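Local coordinates for protein dihydrodipicolinate synthase (Aquifex aeolicus, PDB 2EHH) that probably catalyses the condensation of pyruvate with aspartate semialdehyde to give 4-hydroxy-tetrahydrodipicolinate, a step on the way to lysine, at residues 74-79 / 89-94; 204-209 / 237-242; 17-22 / 261-266; 160-163 / 169-172; 3-8 / 212-217. All blocks are in the same frame, centred on the assembly; numbering follows the deposited sequence.

Contact 1: residues 74-79 / 89-94; sequences AGTGGN and AHAKEV
A74 and A91 bring their CA atoms to 6.5 Å from each other, where the end of strand 71-75 passes the last turns of helix 81-93. Both CB atoms point into the gap, and A74 CB meets A91 CB at 4.0 Å. Methyl faces methyl. The second touch comes from T76, just past the strand. Its methyl CG2 rests against A91 CB at 3.8 Å. A91 therefore offers one methyl to two partners, the strand end and the loop that follows it. With chi1 at 64°, T76 OG1 sits between the backbone N and the carbonyl carbon, which leaves CG2 anti to the carbonyl carbon and facing A91. The hydroxyl takes a different route: T76 OG1 bonds to T88 OG1, one turn before A91 on the same helix. This is the strand-to-helix step of a beta-alpha-beta unit in the eight-stranded TIM barrel, with strand 98-102 completing the unit. The small side chains of A74 and A91 are consistent with the close approach of strand and helix. Neighbouring elements close in round them. A74 also packs on I59 of helix 52-66, and T76 on A99 and V101 of strand 98-102. Beyond T76 the chain runs away from the helix, and N79 reaches P48 of the second subunit.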
# COMPACT_ATOMS: atom_id res chain seq x y z
N ALA A 74 -12.59 14.25 26.16
CA ALA A 74 -13.69 13.42 25.70
C ALA A 74 -13.66 13.15 24.20
O ALA A 74 -13.45 14.05 23.39
CB ALA A 74 -15.02 14.06 26.07
N GLY A 75 -13.87 11.88 23.84
CA GLY A 75 -13.92 11.52 22.44
C GLY A 75 -15.33 11.91 22.03
O GLY A 75 -16.29 11.34 22.53
N THR A 76 -15.45 12.88 21.13
CA THR A 76 -16.76 13.36 20.72
C THR A 76 -17.04 13.34 19.23
O THR A 76 -18.08 13.83 18.79
CB THR A 76 -16.96 14.81 21.20
OG1 THR A 76 -16.00 15.66 20.55
CG2 THR A 76 -16.77 14.91 22.70
N GLY A 77 -16.14 12.78 18.44
CA GLY A 77 -16.37 12.78 17.00
C GLY A 77 -16.88 11.48 16.41
O GLY A 77 -16.91 10.44 17.07
N GLY A 78 -17.28 11.56 15.15
CA GLY A 78 -17.77 10.40 14.42
C GLY A 78 -17.60 10.80 12.97
O GLY A 78 -16.70 11.58 12.66
N ASN A 79 -18.44 10.30 12.07
CA ASN A 79 -18.30 10.70 10.68
C ASN A 79 -19.50 11.53 10.21
O ASN A 79 -19.75 11.66 9.02
CB ASN A 79 -18.09 9.49 9.76
CG ASN A 79 -19.21 8.48 9.83
OD1 ASN A 79 -20.18 8.65 10.58
ND2 ASN A 79 -19.09 7.41 9.05
N ALA A 89 -20.59 19.67 22.15
CA ALA A 89 -21.28 20.69 22.94
C ALA A 89 -21.51 20.13 24.35
O ALA A 89 -21.31 20.82 25.35
CB ALA A 89 -22.61 21.05 22.30
N HIS A 90 -21.93 18.87 24.40
CA HIS A 90 -22.18 18.19 25.67
C HIS A 90 -20.91 18.16 26.53
O HIS A 90 -20.95 18.49 27.72
CB HIS A 90 -22.65 16.76 25.43
CG HIS A 90 -22.74 15.93 26.68
ND1 HIS A 90 -23.75 16.10 27.61
CD2 HIS A 90 -21.93 14.97 27.17
CE1 HIS A 90 -23.55 15.27 28.62
NE2 HIS A 90 -22.45 14.57 28.38
N ALA A 91 -19.80 17.75 25.93
CA ALA A 91 -18.53 17.68 26.64
C ALA A 91 -18.19 19.03 27.26
O ALA A 91 -17.73 19.12 28.40
CB ALA A 91 -17.42 17.25 25.68
N LYS A 92 -18.43 20.09 26.49
CA LYS A 92 -18.20 21.45 26.94
C LYS A 92 -19.09 21.71 28.15
O LYS A 92 -18.64 22.14 29.21
CB LYS A 92 -18.56 22.41 25.79
CG LYS A 92 -18.82 23.86 26.17
CD LYS A 92 -17.55 24.60 26.51
CE LYS A 92 -17.82 26.09 26.64
NZ LYS A 92 -16.59 26.83 27.05
N GLU A 93 -20.37 21.39 27.98
CA GLU A 93 -21.38 21.56 29.02
C GLU A 93 -21.07 20.91 30.35
O GLU A 93 -21.27 21.52 31.40
CB GLU A 93 -22.72 21.04 28.52
CG GLU A 93 -23.42 21.94 27.53
CD GLU A 93 -23.89 23.22 28.18
OE1 GLU A 93 -24.62 23.14 29.19
OE2 GLU A 93 -23.54 24.32 27.68
N VAL A 94 -20.59 19.67 30.32
CA VAL A 94 -20.30 18.96 31.56
C VAL A 94 -18.91 19.16 32.16
O VAL A 94 -18.55 18.49 33.13
CB VAL A 94 -20.58 17.44 31.42
CG1 VAL A 94 -22.03 17.21 31.01
CG2 VAL A 94 -19.63 16.83 30.40

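Contact 2: residues 204-209 / 237-242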
# COMPACT_ATOMS: atom_id res chain seq x y z
N SER A 204 -1.64 7.41 24.86
CA SER A 204 -1.25 6.01 24.96
C SER A 204 -2.25 4.92 25.29
O SER A 204 -3.28 5.15 25.93
CB SER A 204 -0.09 5.94 25.97
OG SER A 204 0.19 4.62 26.39
N VAL A 205 -1.93 3.71 24.83
CA VAL A 205 -2.71 2.51 25.10
C VAL A 205 -1.99 1.79 26.24
O VAL A 205 -2.61 1.34 27.20
CB VAL A 205 -2.76 1.58 23.86
CG1 VAL A 205 -3.26 0.20 24.25
CG2 VAL A 205 -3.68 2.17 22.79
N ALA A 206 -0.66 1.71 26.13
CA ALA A 206 0.17 1.04 27.13
C ALA A 206 -0.00 1.66 28.52
O ALA A 206 0.23 1.00 29.53
CB ALA A 206 1.64 1.10 26.72
N ASN A 207 -0.40 2.93 28.54
CA ASN A 207 -0.64 3.67 29.77
C ASN A 207 -1.66 2.99 30.67
O ASN A 207 -1.65 3.17 31.89
CB ASN A 207 -1.15 5.08 29.44
CG ASN A 207 -0.14 6.13 29.74
OD1 ASN A 207 0.82 5.89 30.48
ND2 ASN A 207 -0.33 7.32 29.18
N ASN A 208 -2.57 2.25 30.06
CA ASN A 208 -3.62 1.55 30.80
C ASN A 208 -3.09 0.55 31.81
O ASN A 208 -3.73 0.29 32.83
CB ASN A 208 -4.55 0.82 29.82
CG ASN A 208 -5.59 1.72 29.20
OD1 ASN A 208 -6.58 2.06 29.83
ND2 ASN A 208 -5.35 2.12 27.95
N VAL A 209 -1.91 -0.02 31.54
CA VAL A 209 -1.35 -1.02 32.43
C VAL A 209 -0.03 -0.70 33.11
O VAL A 209 0.28 -1.26 34.16
CB VAL A 209 -1.24 -2.38 31.72
CG1 VAL A 209 -2.63 -2.82 31.25
CG2 VAL A 209 -0.30 -2.28 30.54
N HIS A 237 9.38 -2.10 25.05
CA HIS A 237 9.08 -2.53 23.68
C HIS A 237 8.22 -3.79 23.59
O HIS A 237 7.28 -3.84 22.80
CB HIS A 237 10.36 -2.73 22.87
CG HIS A 237 10.13 -2.73 21.39
ND1 HIS A 237 9.66 -1.62 20.72
CD2 HIS A 237 10.27 -3.70 20.47
CE1 HIS A 237 9.51 -1.92 19.44
NE2 HIS A 237 9.87 -3.18 19.26
N ASP A 238 8.54 -4.81 24.38
CA ASP A 238 7.75 -6.05 24.36
C ASP A 238 6.29 -5.78 24.71
O ASP A 238 5.39 -6.38 24.14
CB ASP A 238 8.33 -7.09 25.32
CG ASP A 238 9.60 -7.73 24.79
OD1 ASP A 238 9.96 -7.47 23.62
OD2 ASP A 238 10.23 -8.51 25.54
N LEU A 239 6.05 -4.87 25.66
CA LEU A 239 4.68 -4.53 26.04
C LEU A 239 3.99 -3.80 24.90
O LEU A 239 2.84 -4.11 24.56
CB LEU A 239 4.67 -3.64 27.29
CG LEU A 239 3.28 -3.15 27.73
CD1 LEU A 239 2.45 -4.33 28.21
CD2 LEU A 239 3.43 -2.12 28.84
N PHE A 240 4.68 -2.83 24.30
CA PHE A 240 4.11 -2.05 23.20
C PHE A 240 3.66 -2.95 22.05
O PHE A 240 2.61 -2.73 21.46
CB PHE A 240 5.13 -1.04 22.65
CG PHE A 240 5.46 0.09 23.60
CD1 PHE A 240 4.68 0.35 24.73
CD2 PHE A 240 6.55 0.92 23.35
CE1 PHE A 240 4.97 1.41 25.57
CE2 PHE A 240 6.86 1.99 24.19
CZ PHE A 240 6.06 2.24 25.31
N LYS A 241 4.46 -3.96 21.73
CA LYS A 241 4.11 -4.86 20.64
C LYS A 241 2.97 -5.82 20.96
O LYS A 241 2.03 -5.95 20.17
CB LYS A 241 5.34 -5.65 20.18
CG LYS A 241 6.46 -4.78 19.62
CD LYS A 241 5.94 -3.83 18.53
CE LYS A 241 5.40 -4.58 17.31
NZ LYS A 241 4.68 -3.66 16.37
N VAL A 242 3.02 -6.48 22.11
CA VAL A 242 1.97 -7.43 22.47
C VAL A 242 0.58 -6.81 22.60
O VAL A 242 -0.43 -7.48 22.37
CB VAL A 242 2.32 -8.21 23.77
CG1 VAL A 242 2.07 -7.33 24.99
CG2 VAL A 242 1.51 -9.49 23.84
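L239 turns its isobutyl group to V209 and A206. CG lies anti to the backbone N (chi1 177°), and the two methyls fork round one branch of V209: V209 CG2 is 4.1 Å from L239 CD1 and equally far from L239 CD2. The two side chains lie at a slant to each other. L239 CD2 also comes within 4.3 Å of A206 CB. The helix is kinked at this point, since the N atoms of D238 and L239 have no bond to the turn before. Y288 OH takes up the N-H of L239 instead. F240 follows with its ring. A206 CB meets the ring at its edge, near the ring plane, 3.5 Å from F240 CE1, so the methyl is not stacked on a face. In the (beta/alpha)8 barrel, S204 ends the last strand, 201-204, and 205-209 form the loop after it, with a 3-10 turn at 206-208. Helix 226-242 is the first helix of the C-terminal helical region of this family. S204 OG accepts from N207 N at 2.8 Å, an ST motif, and also bonds to D188 OD1. N208 ND2 bonds to V205 O at 2.9 Å on a lone pair in the carbonyl plane, and the same oxygen takes N208 N. K241 comes next and packs on E172 of the third subunit.

Contact 3: residues 17-22 / 261-266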
# COMPACT_ATOMS: atom_id res chain seq x y z
N GLU A 17 -23.57 -3.64 30.47
CA GLU A 17 -23.74 -2.22 30.75
C GLU A 17 -22.38 -1.62 31.12
O GLU A 17 -21.46 -2.36 31.46
CB GLU A 17 -24.72 -2.04 31.91
CG GLU A 17 -25.45 -0.70 31.93
CD GLU A 17 -26.60 -0.63 30.94
OE1 GLU A 17 -27.12 0.48 30.70
OE2 GLU A 17 -26.99 -1.69 30.40
N VAL A 18 -22.26 -0.30 31.04
CA VAL A 18 -21.00 0.33 31.41
C VAL A 18 -20.78 0.09 32.90
O VAL A 18 -21.67 0.35 33.71
CB VAL A 18 -21.04 1.86 31.16
CG1 VAL A 18 -19.81 2.52 31.77
CG2 VAL A 18 -21.10 2.13 29.66
N ASP A 19 -19.60 -0.42 33.25
CA ASP A 19 -19.23 -0.73 34.63
C ASP A 19 -18.64 0.52 35.30
O ASP A 19 -17.42 0.70 35.32
CB ASP A 19 -18.21 -1.87 34.65
CG ASP A 19 -17.91 -2.38 36.04
OD1 ASP A 19 -18.25 -1.69 37.03
OD2 ASP A 19 -17.32 -3.47 36.15
N TYR A 20 -19.50 1.37 35.85
CA TYR A 20 -19.06 2.60 36.48
C TYR A 20 -18.15 2.48 37.69
O TYR A 20 -17.30 3.33 37.91
CB TYR A 20 -20.28 3.47 36.80
CG TYR A 20 -20.90 4.03 35.55
CD1 TYR A 20 -20.29 5.09 34.87
CD2 TYR A 20 -22.04 3.46 34.99
CE1 TYR A 20 -20.80 5.56 33.66
CE2 TYR A 20 -22.55 3.92 33.78
CZ TYR A 20 -21.92 4.96 33.12
OH TYR A 20 -22.42 5.41 31.92
N GLU A 21 -18.32 1.43 38.50
CA GLU A 21 -17.44 1.29 39.65
C GLU A 21 -16.02 0.98 39.18
O GLU A 21 -15.05 1.45 39.75
CB GLU A 21 -17.97 0.21 40.60
CG GLU A 21 -18.17 -1.15 39.99
CD GLU A 21 -19.06 -2.04 40.84
OE1 GLU A 21 -20.27 -1.71 40.98
OE2 GLU A 21 -18.57 -3.05 41.39
N ALA A 22 -15.91 0.19 38.11
CA ALA A 22 -14.60 -0.15 37.57
C ALA A 22 -13.99 1.09 36.91
O ALA A 22 -12.79 1.34 37.01
CB ALA A 22 -14.72 -1.28 36.56
N MET A 261 -8.70 -5.21 36.85
CA MET A 261 -9.22 -3.85 36.75
C MET A 261 -10.57 -3.75 36.05
O MET A 261 -11.20 -2.70 36.05
CB MET A 261 -8.20 -2.97 36.03
CG MET A 261 -6.79 -3.18 36.54
SD MET A 261 -5.60 -2.14 35.70
CE MET A 261 -5.70 -0.70 36.72
N CYS A 262 -11.01 -4.85 35.45
CA CYS A 262 -12.29 -4.86 34.76
C CYS A 262 -12.69 -6.27 34.41
O CYS A 262 -11.90 -7.21 34.54
CB CYS A 262 -12.21 -4.03 33.48
SG CYS A 262 -11.12 -4.74 32.20
N GLU A 263 -13.93 -6.42 33.97
CA GLU A 263 -14.45 -7.71 33.57
C GLU A 263 -13.94 -8.00 32.17
O GLU A 263 -13.67 -7.07 31.40
CB GLU A 263 -15.98 -7.69 33.56
CG GLU A 263 -16.61 -7.45 34.92
CD GLU A 263 -16.20 -8.50 35.93
OE1 GLU A 263 -16.44 -9.69 35.68
OE2 GLU A 263 -15.64 -8.12 36.99
N LYS A 264 -13.81 -9.28 31.84
CA LYS A 264 -13.35 -9.69 30.52
C LYS A 264 -14.59 -9.65 29.63
O LYS A 264 -15.17 -10.69 29.32
CB LYS A 264 -12.78 -11.10 30.59
CG LYS A 264 -12.12 -11.60 29.32
CD LYS A 264 -11.55 -12.98 29.55
CE LYS A 264 -10.80 -13.50 28.35
NZ LYS A 264 -10.22 -14.84 28.64
N GLU A 265 -15.01 -8.45 29.24
CA GLU A 265 -16.20 -8.30 28.43
C GLU A 265 -16.08 -7.19 27.39
O GLU A 265 -15.78 -6.05 27.72
CB GLU A 265 -17.41 -8.02 29.33
CG GLU A 265 -18.75 -7.89 28.62
CD GLU A 265 -19.90 -7.68 29.60
OE1 GLU A 265 -19.95 -8.42 30.61
OE2 GLU A 265 -20.76 -6.81 29.36
N PHE A 266 -16.32 -7.55 26.13
CA PHE A 266 -16.28 -6.60 25.02
C PHE A 266 -17.68 -6.57 24.41
O PHE A 266 -18.56 -7.32 24.82
CB PHE A 266 -15.32 -7.06 23.92
CG PHE A 266 -13.92 -7.31 24.38
CD1 PHE A 266 -13.58 -8.49 25.02
CD2 PHE A 266 -12.92 -6.36 24.14
CE1 PHE A 266 -12.26 -8.74 25.42
CE2 PHE A 266 -11.61 -6.60 24.53
CZ PHE A 266 -11.28 -7.80 25.16
O HOH W 1 -15.90 -4.38 33.84
O HOH W 2 -11.12 -0.66 37.68
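M261 O takes a hydrogen bond from a water at 2.6 Å, and the same water donates to A22 O at 2.7 Å. Two backbone carbonyls, one from each segment, are thus joined through one molecule. A22 CB also lies against M261 O, at 3.8 Å. A second water links the segments differently. It donates to D19 OD2 at 2.9 Å and accepts from E263 N at 2.8 Å. D19 has another task at the start of helix 20-31. It is the N-cap, and A22 N bonds to D19 OD1 at 3.2 Å, meeting the oxygen from above the carboxylate plane. The two oxygens of D19 therefore divide the work, one for the helix and one for the loop 261-266. E263 lays its CG near D19 OD2, while its carboxylate stays apart: D19 OD2 and E263 OE2 are 5.0 Å from each other. E265 OE2 bonds to G16 N, just before strand 17-18. The contact is a surface one, joining the first helix of the barrel to the loop between helices 250-258 and 275-287. Water carries its polar links, and the helix N-terminus would probably steady the negative charge of D19 near E263.

Contact 4: residues 160-163 / 169-172; sequences SKES and RISE
E162 reaches R169 and I170 of helix 167-177. S160 OG, two residues earlier on strand 157-162, donates to E162 OE2 at 2.6 Å, on the anti side. K161 lies between them on the strand and sends its side chain away from the helix. It is the predicted Schiff-base lysine of this TIM-barrel aldolase. E162 then bends at chi2 (-67°) and presents its carboxylate to R169. The arginine grips it side-on with two nitrogens. R169 NE bonds to E162 OE1 at 2.8 Å, nearly straight (170°), from above the carboxylate plane, while R169 NH2 reaches E162 OE2 at 3.2 Å on the syn side. The two flat groups are 50° apart, a tilted grip. S160 OG and R169 NH2 approach OE2 from opposite faces. Lower on the side chain, E162 CB packs against I170 CD1 at 3.7 Å. N133 ND2 also bonds to OE1, and I142 O takes R169 NH2. With an alanine in place of E162, the buried guanidinium of R169 would probably lose its main counter-charge, and S160 and N133 would lose an acceptor. Four donors on one buried carboxylate are likely to keep it ionised, and the salt bridge ties the helix to K161's strand.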
# COMPACT_ATOMS: atom_id res chain seq x y z
N SER A 160 -3.12 17.71 17.66
CA SER A 160 -3.47 16.56 16.84
C SER A 160 -2.85 15.29 17.40
O SER A 160 -1.67 15.27 17.76
CB SER A 160 -3.00 16.75 15.40
OG SER A 160 -3.36 15.62 14.61
N LYS A 161 -3.66 14.24 17.50
CA LYS A 161 -3.17 12.95 17.95
C LYS A 161 -2.83 12.25 16.65
O LYS A 161 -3.72 11.94 15.85
CB LYS A 161 -4.26 12.17 18.68
CG LYS A 161 -3.84 10.76 19.07
CD LYS A 161 -5.01 9.95 19.63
CE LYS A 161 -4.58 8.53 19.98
NZ LYS A 161 -5.74 7.64 20.30
N GLU A 162 -1.55 11.99 16.44
CA GLU A 162 -1.10 11.37 15.21
C GLU A 162 -0.74 9.89 15.32
O GLU A 162 0.30 9.53 15.88
CB GLU A 162 0.10 12.14 14.65
CG GLU A 162 -0.22 13.54 14.15
CD GLU A 162 -1.11 13.54 12.92
OE1 GLU A 162 -1.01 12.58 12.11
OE2 GLU A 162 -1.88 14.50 12.73
N SER A 163 -1.61 9.04 14.80
CA SER A 163 -1.36 7.60 14.78
C SER A 163 -0.95 7.35 13.34
O SER A 163 -1.76 6.90 12.52
CB SER A 163 -2.64 6.81 15.10
OG SER A 163 -3.06 7.06 16.43
N ARG A 169 5.64 13.38 8.25
CA ARG A 169 4.40 14.12 8.44
C ARG A 169 4.51 14.90 9.75
O ARG A 169 4.09 16.05 9.84
CB ARG A 169 3.21 13.17 8.49
CG ARG A 169 1.88 13.84 8.82
CD ARG A 169 0.76 12.81 8.89
NE ARG A 169 -0.44 13.36 9.52
CZ ARG A 169 -1.35 14.10 8.90
NH1 ARG A 169 -1.21 14.38 7.61
NH2 ARG A 169 -2.40 14.55 9.57
N ILE A 170 5.10 14.27 10.77
CA ILE A 170 5.27 14.94 12.05
C ILE A 170 6.17 16.17 11.85
O ILE A 170 5.87 17.26 12.35
CB ILE A 170 5.92 13.99 13.09
CG1 ILE A 170 5.06 12.72 13.25
CG2 ILE A 170 6.07 14.70 14.43
CD1 ILE A 170 3.59 12.99 13.60
N SER A 171 7.25 16.00 11.10
CA SER A 171 8.16 17.12 10.84
C SER A 171 7.40 18.26 10.18
O SER A 171 7.54 19.43 10.56
CB SER A 171 9.30 16.70 9.91
OG SER A 171 10.26 15.92 10.59
N GLU A 172 6.59 17.91 9.19
CA GLU A 172 5.81 18.90 8.45
C GLU A 172 4.85 19.66 9.36
O GLU A 172 4.76 20.88 9.29
CB GLU A 172 5.04 18.22 7.32
CG GLU A 172 4.66 19.16 6.19
CD GLU A 172 5.87 19.65 5.39
OE1 GLU A 172 6.61 18.81 4.85
OE2 GLU A 172 6.06 20.88 5.31

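Contact 5: residues 3-8 / 212-217; sequences QGSIVA and REVKEL
S5 holds its OG anti to the backbone N (chi1 -178°), which sets the hydroxyl beside V214, while K215 bends at chi2 (58°) and brings its chain over the CB of S5. Two touches result. S5 CB lies 3.9 Å from K215 CD and 4.1 Å from K215 CA. S5 OG lies 3.8 Å from V214 CG1. The backbones are close here: S5 CA and K215 CA are 5.5 Å apart. These are van der Waals touches, and the polar ends find partners outside the two segments. S5 OG bonds to N207 ND2, which also bonds to I6 O. K215 NZ forms a salt bridge with D36 OD2, and the same oxygen takes S5 N. D36 thus ties the lysine of the helix to the backbone of the strand. The setting is the closure of the TIM barrel. Strand 4-8 is the first strand and lies between strand 37-40 and the last strand, 201-204. Helix 211-223 is the helix that follows that last strand, and it packs on the outside at this seam. Strand residues alternate: S5 points to the helix, and I6 points away from it. G4 has a positive phi (79°), and a CB there would run into Q3 NE2. L217 turns to A229 and I232 of helix 226-242, so the next helix in the chain covers that side.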
# COMPACT_ATOMS: atom_id res chain seq x y z
N GLN A 3 -0.30 17.89 26.90
CA GLN A 3 1.04 17.34 26.84
C GLN A 3 1.20 16.20 27.84
O GLN A 3 0.26 15.88 28.57
CB GLN A 3 2.03 18.49 27.13
CG GLN A 3 3.18 18.22 28.10
CD GLN A 3 2.72 17.92 29.52
OE1 GLN A 3 1.59 18.22 29.90
NE2 GLN A 3 3.61 17.33 30.30
N GLY A 4 2.37 15.58 27.83
CA GLY A 4 2.66 14.51 28.77
C GLY A 4 2.11 13.13 28.47
O GLY A 4 1.99 12.72 27.32
N SER A 5 1.79 12.42 29.55
CA SER A 5 1.27 11.06 29.46
C SER A 5 -0.25 11.06 29.58
O SER A 5 -0.80 11.31 30.65
CB SER A 5 1.88 10.22 30.58
OG SER A 5 1.43 8.88 30.52
N ILE A 6 -0.91 10.79 28.46
CA ILE A 6 -2.37 10.75 28.38
C ILE A 6 -2.80 9.31 28.07
O ILE A 6 -2.28 8.69 27.14
CB ILE A 6 -2.89 11.67 27.25
CG1 ILE A 6 -2.40 13.10 27.50
CG2 ILE A 6 -4.42 11.62 27.17
CD1 ILE A 6 -2.80 14.09 26.41
N VAL A 7 -3.74 8.79 28.84
CA VAL A 7 -4.19 7.42 28.61
C VAL A 7 -5.51 7.33 27.84
O VAL A 7 -6.48 8.01 28.17
CB VAL A 7 -4.34 6.66 29.96
CG1 VAL A 7 -5.38 7.35 30.84
CG2 VAL A 7 -4.75 5.21 29.70
N ALA A 8 -5.52 6.51 26.79
CA ALA A 8 -6.74 6.29 26.02
C ALA A 8 -7.38 5.19 26.87
O ALA A 8 -7.06 4.01 26.74
CB ALA A 8 -6.39 5.77 24.61
N ARG A 212 3.14 4.42 35.29
CA ARG A 212 4.38 4.98 35.84
C ARG A 212 5.53 4.94 34.84
O ARG A 212 6.21 5.95 34.63
CB ARG A 212 4.77 4.23 37.11
CG ARG A 212 3.71 4.28 38.21
CD ARG A 212 4.09 3.42 39.39
NE ARG A 212 5.25 3.94 40.11
CZ ARG A 212 5.19 4.83 41.09
NH1 ARG A 212 4.02 5.31 41.50
NH2 ARG A 212 6.31 5.25 41.68
N GLU A 213 5.74 3.78 34.23
CA GLU A 213 6.83 3.62 33.27
C GLU A 213 6.66 4.53 32.06
O GLU A 213 7.61 5.20 31.65
CB GLU A 213 6.91 2.16 32.80
CG GLU A 213 7.28 1.15 33.88
CD GLU A 213 6.22 1.00 34.96
OE1 GLU A 213 5.02 1.24 34.69
OE2 GLU A 213 6.59 0.61 36.09
N VAL A 214 5.47 4.55 31.49
CA VAL A 214 5.23 5.39 30.33
C VAL A 214 5.47 6.84 30.70
O VAL A 214 6.09 7.60 29.95
CB VAL A 214 3.79 5.23 29.80
CG1 VAL A 214 3.54 6.24 28.69
CG2 VAL A 214 3.57 3.81 29.28
N LYS A 215 4.99 7.22 31.88
CA LYS A 215 5.17 8.58 32.36
C LYS A 215 6.66 8.91 32.39
O LYS A 215 7.07 10.00 31.97
CB LYS A 215 4.57 8.73 33.76
CG LYS A 215 4.82 10.09 34.41
CD LYS A 215 4.27 11.22 33.56
CE LYS A 215 4.49 12.57 34.24
NZ LYS A 215 4.01 13.69 33.39
N GLU A 216 7.46 7.98 32.88
CA GLU A 216 8.91 8.18 32.96
C GLU A 216 9.52 8.37 31.57
O GLU A 216 10.43 9.17 31.40
CB GLU A 216 9.58 6.99 33.65
CG GLU A 216 9.17 6.80 35.11
CD GLU A 216 9.90 5.65 35.78
OE1 GLU A 216 9.56 5.32 36.94
OE2 GLU A 216 10.83 5.08 35.16
N LEU A 217 9.04 7.61 30.59
CA LEU A 217 9.55 7.73 29.23
C LEU A 217 9.29 9.16 28.75
O LEU A 217 10.18 9.82 28.22
CB LEU A 217 8.85 6.71 28.31
CG LEU A 217 9.15 6.69 26.80
CD1 LEU A 217 8.55 7.91 26.13
CD2 LEU A 217 10.64 6.63 26.55

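Overall arrangement
Contacts 1, 2, 4 and 5 are buried; contact 3 alone lies at the surface, bridged by water. Contacts 1, 4 and 5 all pair a strand of the one closed barrel with an outer helix. Contacts 1 and 5 lie on opposite sides of the chain's centre. Their chemistry differs: contact 1 is small and apolar, contact 4 is a buried salt bridge, and contact 5 is van der Waals with polar ends anchored by other residues. Contacts 2 and 5 touch, with centres 11 Å apart, where N207 and S204 bond to strand 4-8. Contact 2 joins the barrel to a C-terminal helix. Contacts 2 and 4 both reach the third subunit.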